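Local coordinates for Swi5-dependent recombination DNA repair protein 1 (Schizosaccharomyces pombe, PDB 3VIQ) that partners Swi5 in a complex that activates Rad51-mediated strand exchange, serving DNA recombination repair and meiotic chromosome segregation, at residues L10-E13 with K14-R17; K35-D38 with K39-T43. One frame throughout, in Å; residues are numbered along the deposited sequence.

Both contacts are local, made between side chains and backbone a turn or so apart, and they follow in series along the chain without nesting or crossing. From the N terminus, interaction 1 (10-13 with 14-17) comes first, inside helix 3-35, where it joins successive helical turns and closes no loop. Interaction 2 (35-38 with 39-43) lies where that helix ends, a short non-helical link follows and helix 38-68 begins; it closes the first turn of the second helix. Their centres are 37 Å apart and their nearest atoms about 22 Å. Both belong to the region predicted to be coiled coil, and both touch the Swi5 chain on one side in this C-terminal domain of Sfr1.

Interaction 1: residues L10-E13 with K14-R17; sequences LKLE and KEVR
Glu15 lies alongside Lys11, one helical turn further on, with both side chains running the same way and Glu15 OE2 3.3 Å from Lys11 CG. The carboxylate thus meets the aliphatic part of the lysine, whose chain bends at chi3 (69°) and again at chi4; the ammonium stays beyond salt-bridge range, Lys11 NZ being 4.4 Å from Glu15 OE2. The tight part is the helix backbone and the groups laid against it. Val16 N donates to Leu12 O at 2.9 Å, and Val16 CG2, anti to its own carbonyl carbon, comes within 3.3 Å of the same oxygen. Looser and more solvent-facing is the pair Glu13 and Arg17, joined through a water that donates to Glu13 OE1 (3.0 Å) and accepts from Arg17 NH1 (2.7 Å) at the edge of the guanidinium. Glu13 O lies over one face of that group, offset toward its rim, and also accepts the hydrogen bond from Arg17 N. Exposed Lys14 lays its CG 3.2 Å from Leu10 O. These turns belong to helix 3-35, in the predicted coiled coil; toward Swi5, buried Leu12 and Val16 pack on Leu13 and Gln16 of the Swi5 chain, Glu13 also touches that Leu13, and Glu15 OE1 forms a salt bridge with its Lys17.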
loop_
_atom_site.group_PDB
_atom_site.type_symbol
_atom_site.label_atom_id
_atom_site.label_comp_id
_atom_site.label_asym_id
_atom_site.label_seq_id
_atom_site.Cartn_x
_atom_site.Cartn_y
_atom_site.Cartn_z
ATOM N N LEU A 10 12.702 34.368 -2.448
ATOM C CA LEU A 10 11.996 33.213 -2.963
ATOM C C LEU A 10 12.838 31.944 -2.788
ATOM O O LEU A 10 12.326 30.922 -2.404
ATOM C CB LEU A 10 11.642 33.423 -4.414
ATOM C CG LEU A 10 10.367 32.717 -4.823
ATOM C CD1 LEU A 10 9.148 33.391 -4.105
ATOM C CD2 LEU A 10 10.203 32.796 -6.388
ATOM N N LYS A 11 14.138 32.029 -3.011
ATOM C CA LYS A 11 15.004 30.864 -2.842
ATOM C C LYS A 11 15.049 30.448 -1.356
ATOM O O LYS A 11 14.922 29.309 -1.022
ATOM C CB LYS A 11 16.389 31.185 -3.392
ATOM C CG LYS A 11 17.358 30.021 -3.382
ATOM C CD LYS A 11 18.470 30.194 -4.465
ATOM C CE LYS A 11 19.462 31.337 -4.160
ATOM N NZ LYS A 11 20.694 30.886 -3.416
ATOM N N LEU A 12 15.149 31.399 -0.456
ATOM C CA LEU A 12 15.194 31.061 0.970
ATOM C C LEU A 12 13.872 30.464 1.432
ATOM O O LEU A 12 13.863 29.512 2.196
ATOM C CB LEU A 12 15.570 32.272 1.807
ATOM C CG LEU A 12 17.017 32.724 1.704
ATOM C CD1 LEU A 12 17.123 34.171 2.176
ATOM C CD2 LEU A 12 17.967 31.819 2.540
ATOM N N GLU A 13 12.765 31.014 0.946
ATOM C CA GLU A 13 11.462 30.447 1.256
ATOM C C GLU A 13 11.296 28.968 0.819
ATOM O O GLU A 13 10.701 28.171 1.556
ATOM C CB GLU A 13 10.331 31.297 0.637
ATOM C CG GLU A 13 10.036 32.548 1.467
ATOM C CD GLU A 13 9.183 33.560 0.739
ATOM O OE1 GLU A 13 8.781 33.318 -0.425
ATOM O OE2 GLU A 13 8.942 34.630 1.335
ATOM N N LYS A 14 11.802 28.634 -0.366
ATOM C CA LYS A 14 11.801 27.237 -0.831
ATOM C C LYS A 14 12.680 26.370 0.108
ATOM O O LYS A 14 12.281 25.266 0.494
ATOM C CB LYS A 14 12.269 27.066 -2.305
ATOM C CG LYS A 14 11.583 27.981 -3.371
ATOM C CD LYS A 14 11.416 27.306 -4.802
ATOM C CE LYS A 14 10.971 28.287 -5.934
ATOM N NZ LYS A 14 9.493 28.653 -5.951
ATOM N N GLU A 15 13.863 26.866 0.460
ATOM C CA GLU A 15 14.787 26.072 1.284
ATOM C C GLU A 15 14.183 25.805 2.670
ATOM O O GLU A 15 14.281 24.676 3.177
ATOM C CB GLU A 15 16.177 26.709 1.363
ATOM C CG GLU A 15 16.948 26.630 0.014
ATOM C CD GLU A 15 18.079 27.647 -0.153
ATOM O OE1 GLU A 15 18.513 28.337 0.811
ATOM O OE2 GLU A 15 18.573 27.734 -1.296
ATOM N N VAL A 16 13.494 26.810 3.224
ATOM C CA VAL A 16 12.804 26.689 4.499
ATOM C C VAL A 16 11.690 25.614 4.474
ATOM O O VAL A 16 11.622 24.779 5.380
ATOM C CB VAL A 16 12.210 28.037 4.969
ATOM C CG1 VAL A 16 11.207 27.803 6.076
ATOM C CG2 VAL A 16 13.326 28.991 5.420
ATOM N N ARG A 17 10.848 25.637 3.441
ATOM C CA ARG A 17 9.818 24.595 3.256
ATOM C C ARG A 17 10.442 23.201 3.137
ATOM O O ARG A 17 9.980 22.263 3.765
ATOM C CB ARG A 17 8.967 24.849 2.011
ATOM C CG ARG A 17 8.034 26.070 2.081
ATOM C CD ARG A 17 7.074 26.122 0.853
ATOM N NE ARG A 17 7.797 26.178 -0.432
ATOM C CZ ARG A 17 8.094 27.284 -1.136
ATOM N NH1 ARG A 17 7.734 28.501 -0.737
ATOM N NH2 ARG A 17 8.753 27.173 -2.279
HETATM O O HOH W 1 7.928 30.888 -1.898
#

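Interaction 2: residues K35-D38 with K39-T43; sequences KNED and KDLQT
Leu41 N donates to Glu37 O at 2.9 Å, the hydrogen bond that closes the first turn of the new helix, with an N-H...O angle of 154°. Gln42 N repeats the pattern to Asp38 O at 3.0 Å and is straighter, at 168°. A water spans the non-helical link between the two helices, donating to Asn36 O (3.0 Å) and accepting from Asp40 N (2.9 Å), so this early amide of the helix is satisfied by solvent. The carboxylate of Glu37, the N-cap residue, is held from outside, OE1 being hydrogen-bonded to His43 NE2 of the Swi5 chain. With chi1 at 70°, Glu37 CG sits between its backbone N and carbonyl carbon and meets Leu41 CD1 at 3.9 Å, the two side chains slanting across each other. Leu41 CG also rests 3.3 Å from Glu37 O, while Gln42 stretches beside Asp38 O, with CG 3.5 Å away. Asn36, at positive phi, is the first residue to leave helix 3-35, and Glu37 then leads into helix 38-68. On the Swi5 side of this junction, buried Leu41 packs on Tyr50, Asp38 on His43 and Gln42 on Leu46, all of the Swi5 chain.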
loop_
_atom_site.group_PDB
_atom_site.type_symbol
_atom_site.label_atom_id
_atom_site.label_comp_id
_atom_site.label_asym_id
_atom_site.label_seq_id
_atom_site.Cartn_x
_atom_site.Cartn_y
_atom_site.Cartn_z
ATOM N N LYS A 35 8.950 2.425 18.011
ATOM C CA LYS A 35 8.009 1.314 17.866
ATOM C C LYS A 35 8.673 0.042 17.429
ATOM O O LYS A 35 8.330 -0.997 17.946
ATOM C CB LYS A 35 6.907 1.636 16.891
ATOM C CG LYS A 35 6.044 2.782 17.308
ATOM C CD LYS A 35 4.736 2.748 16.496
ATOM C CE LYS A 35 4.088 4.117 16.343
ATOM N NZ LYS A 35 3.247 4.097 15.101
ATOM N N ASN A 36 9.617 0.107 16.491
ATOM C CA ASN A 36 10.405 -1.057 16.115
ATOM C C ASN A 36 9.504 -2.264 15.776
ATOM O O ASN A 36 9.591 -3.322 16.390
ATOM C CB ASN A 36 11.331 -1.377 17.272
ATOM C CG ASN A 36 12.323 -2.444 16.951
ATOM O OD1 ASN A 36 12.817 -2.545 15.824
ATOM N ND2 ASN A 36 12.629 -3.268 17.951
ATOM N N GLU A 37 8.612 -2.079 14.812
ATOM C CA GLU A 37 7.668 -3.129 14.429
ATOM C C GLU A 37 7.821 -3.677 12.993
ATOM O O GLU A 37 6.993 -4.454 12.539
ATOM C CB GLU A 37 6.238 -2.641 14.669
ATOM C CG GLU A 37 5.781 -1.545 13.711
ATOM C CD GLU A 37 4.416 -0.957 14.077
ATOM O OE1 GLU A 37 3.747 -0.354 13.194
ATOM O OE2 GLU A 37 4.029 -1.092 15.250
ATOM N N ASP A 38 8.871 -3.321 12.284
ATOM C CA ASP A 38 8.983 -3.763 10.895
ATOM C C ASP A 38 9.107 -5.290 10.818
ATOM O O ASP A 38 8.561 -5.903 9.910
ATOM C CB ASP A 38 10.173 -3.128 10.201
ATOM C CG ASP A 38 9.970 -1.650 9.879
ATOM O OD1 ASP A 38 8.958 -1.017 10.315
ATOM O OD2 ASP A 38 10.878 -1.134 9.181
ATOM N N LYS A 39 9.819 -5.895 11.773
ATOM C CA LYS A 39 9.954 -7.331 11.789
ATOM C C LYS A 39 8.607 -7.985 12.105
ATOM O O LYS A 39 8.243 -8.954 11.422
ATOM C CB LYS A 39 11.087 -7.838 12.722
ATOM C CG LYS A 39 11.452 -9.298 12.412
ATOM C CD LYS A 39 12.737 -9.778 13.110
ATOM C CE LYS A 39 12.902 -11.299 13.030
ATOM N NZ LYS A 39 11.960 -12.049 13.920
ATOM N N ASP A 40 7.872 -7.452 13.101
ATOM C CA ASP A 40 6.530 -7.921 13.392
ATOM C C ASP A 40 5.698 -7.897 12.121
ATOM O O ASP A 40 4.969 -8.844 11.829
ATOM C CB ASP A 40 5.813 -7.067 14.455
ATOM C CG ASP A 40 6.180 -7.443 15.902
ATOM O OD1 ASP A 40 7.076 -8.292 16.142
ATOM O OD2 ASP A 40 5.555 -6.842 16.829
ATOM N N LEU A 41 5.775 -6.792 11.385
ATOM C CA LEU A 41 4.930 -6.580 10.226
ATOM C C LEU A 41 5.258 -7.578 9.118
ATOM O O LEU A 41 4.355 -8.174 8.569
ATOM C CB LEU A 41 5.024 -5.127 9.746
ATOM C CG LEU A 41 4.320 -4.063 10.631
ATOM C CD1 LEU A 41 4.658 -2.654 10.122
ATOM C CD2 LEU A 41 2.865 -4.253 10.749
ATOM N N GLN A 42 6.539 -7.801 8.828
ATOM C CA GLN A 42 6.949 -8.820 7.855
ATOM C C GLN A 42 6.509 -10.247 8.196
ATOM O O GLN A 42 6.067 -10.989 7.295
ATOM C CB GLN A 42 8.463 -8.789 7.637
ATOM C CG GLN A 42 8.886 -7.549 6.827
ATOM C CD GLN A 42 10.356 -7.199 6.952
ATOM O OE1 GLN A 42 11.027 -7.586 7.918
ATOM N NE2 GLN A 42 10.864 -6.434 5.968
ATOM N N THR A 43 6.667 -10.621 9.472
ATOM C CA THR A 43 6.218 -11.891 10.004
ATOM C C THR A 43 4.712 -12.006 9.828
ATOM O O THR A 43 4.210 -12.997 9.293
ATOM C CB THR A 43 6.521 -12.011 11.516
ATOM O OG1 THR A 43 7.916 -12.129 11.698
ATOM C CG2 THR A 43 5.871 -13.256 12.126
HETATM O O HOH W 2 9.477 -5.952 14.991
#